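Probable transcriptional regulator WhiB7 (Mycobacterium tuberculosis, PDB 7KUG) acts as a transcriptional regulator, probably redox-responsive, linked to antibiotic resistance, carries a [4Fe-4S] cluster and probably binds DNA in its apo form. Local coordinates at residues I70-G74 with S75-H79. The protein carries 2 engineered substitutions. Residues are numbered along the deposited sequence; the frame is centred on the assembly and turned at random.
Sequences IFDQG and SIVSH
Asp72 and Ser75 form an antiparallel hydrogen-bonded pair that closes a beta hairpin with a two-residue loop, Gln73-Gly74, in a type I' turn, and Phe71 faces Ile76 in the neighbouring non-hydrogen-bonded pair. Asp72 N donates to Ser75 O (2.8 Å) in the carbonyl plane, whereas Ser75 N reaches Asp72 O (2.9 Å) from well above that carbonyl's plane. Gln73 and Gly74 make the tight reversal, both with positive phi. Further from the turn, Val77 N meets Ile70 O in a nearly straight bond of 2.9 Å, and a water bridges Ile70 N and Val77 O.

On the Phe71 side of the sheet, Ile76 lays its CD1 methyl over one face of the ring, 3.7 Å from the centroid, in a CH-pi contact. Both torsions of Ile76 (chi1 -56°, chi2 -54°) fold its longer branch back to put CD1 there. The Phe71 ring also meets Trp66 edge-to-face and packs on Leu53, Ala56 and Leu57 of helix 49-59, so the hairpin lies against the helix that carries Cys52, a cluster ligand by similarity that also lines the cluster pocket. Ile70 continues onto Leu36 and Lys40 of helix 33-43. On the other side, Val77 CG2 touches Asp72 CB (3.6 Å) and Ile70 CG2 (3.9 Å).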
# COMPACT_ATOMS: atom_id res chain seq x y z
N ILE A 70 -14.70 4.97 -2.07
CA ILE A 70 -14.23 4.30 -0.83
C ILE A 70 -14.37 2.79 -0.99
O ILE A 70 -15.47 2.33 -1.32
CB ILE A 70 -15.00 4.80 0.40
CG1 ILE A 70 -14.76 6.30 0.62
CG2 ILE A 70 -14.68 3.97 1.63
CD1 ILE A 70 -15.89 6.98 1.34
N PHE A 71 -13.30 2.06 -0.69
CA PHE A 71 -13.30 0.58 -0.72
C PHE A 71 -13.43 -0.00 0.68
O PHE A 71 -12.95 0.57 1.67
CB PHE A 71 -12.04 0.06 -1.40
CG PHE A 71 -12.12 0.09 -2.91
CD1 PHE A 71 -12.23 1.30 -3.58
CD2 PHE A 71 -12.09 -1.08 -3.64
CE1 PHE A 71 -12.32 1.32 -4.96
CE2 PHE A 71 -12.17 -1.06 -5.02
CZ PHE A 71 -12.27 0.14 -5.68
N ASP A 72 -14.09 -1.17 0.74
CA ASP A 72 -14.27 -1.97 1.97
C ASP A 72 -14.31 -3.44 1.53
O ASP A 72 -15.30 -3.83 0.90
CB ASP A 72 -15.53 -1.53 2.71
CG ASP A 72 -15.76 -2.27 4.02
OD1 ASP A 72 -14.84 -3.02 4.43
OD2 ASP A 72 -16.85 -2.09 4.60
N GLN A 73 -13.25 -4.20 1.79
CA GLN A 73 -13.12 -5.63 1.41
C GLN A 73 -13.40 -5.82 -0.08
O GLN A 73 -14.10 -6.78 -0.42
CB GLN A 73 -14.10 -6.46 2.24
CG GLN A 73 -13.98 -6.20 3.73
CD GLN A 73 -12.70 -6.74 4.29
OE1 GLN A 73 -12.01 -7.55 3.67
NE2 GLN A 73 -12.39 -6.33 5.51
N GLY A 74 -12.88 -4.93 -0.93
CA GLY A 74 -13.01 -5.03 -2.40
C GLY A 74 -14.37 -4.55 -2.90
O GLY A 74 -14.56 -4.59 -4.13
N SER A 75 -15.27 -4.11 -2.01
CA SER A 75 -16.57 -3.51 -2.38
C SER A 75 -16.49 -1.98 -2.32
O SER A 75 -15.64 -1.47 -1.57
CB SER A 75 -17.69 -4.03 -1.51
OG SER A 75 -17.87 -5.43 -1.70
N ILE A 76 -17.37 -1.31 -3.05
CA ILE A 76 -17.58 0.17 -2.99
C ILE A 76 -18.56 0.48 -1.87
O ILE A 76 -19.64 -0.16 -1.82
CB ILE A 76 -18.10 0.70 -4.35
CG1 ILE A 76 -17.16 0.32 -5.48
CG2 ILE A 76 -18.34 2.20 -4.29
CD1 ILE A 76 -15.74 0.75 -5.25
N VAL A 77 -18.20 1.40 -0.98
CA VAL A 77 -19.12 1.97 0.05
C VAL A 77 -19.90 3.09 -0.63
O VAL A 77 -19.32 4.17 -0.83
CB VAL A 77 -18.33 2.48 1.27
CG1 VAL A 77 -19.23 3.14 2.30
CG2 VAL A 77 -17.51 1.37 1.91
N SER A 78 -21.16 2.82 -1.00
CA SER A 78 -21.96 3.64 -1.95
C SER A 78 -22.99 4.49 -1.19
O SER A 78 -23.72 5.26 -1.85
CB SER A 78 -22.64 2.78 -2.98
OG SER A 78 -23.79 2.15 -2.44
N HIS A 79 -23.05 4.37 0.14
CA HIS A 79 -24.11 4.96 1.00
C HIS A 79 -23.56 5.23 2.41
O HIS A 79 -23.03 4.33 3.06
CB HIS A 79 -25.34 4.04 1.03
CG HIS A 79 -26.49 4.61 1.79
ND1 HIS A 79 -26.97 5.89 1.55
CD2 HIS A 79 -27.23 4.11 2.80
CE1 HIS A 79 -27.97 6.14 2.37
NE2 HIS A 79 -28.15 5.06 3.15
O HOH W 1 -17.54 5.66 -2.45
O HOH W 2 -16.76 -7.59 -0.45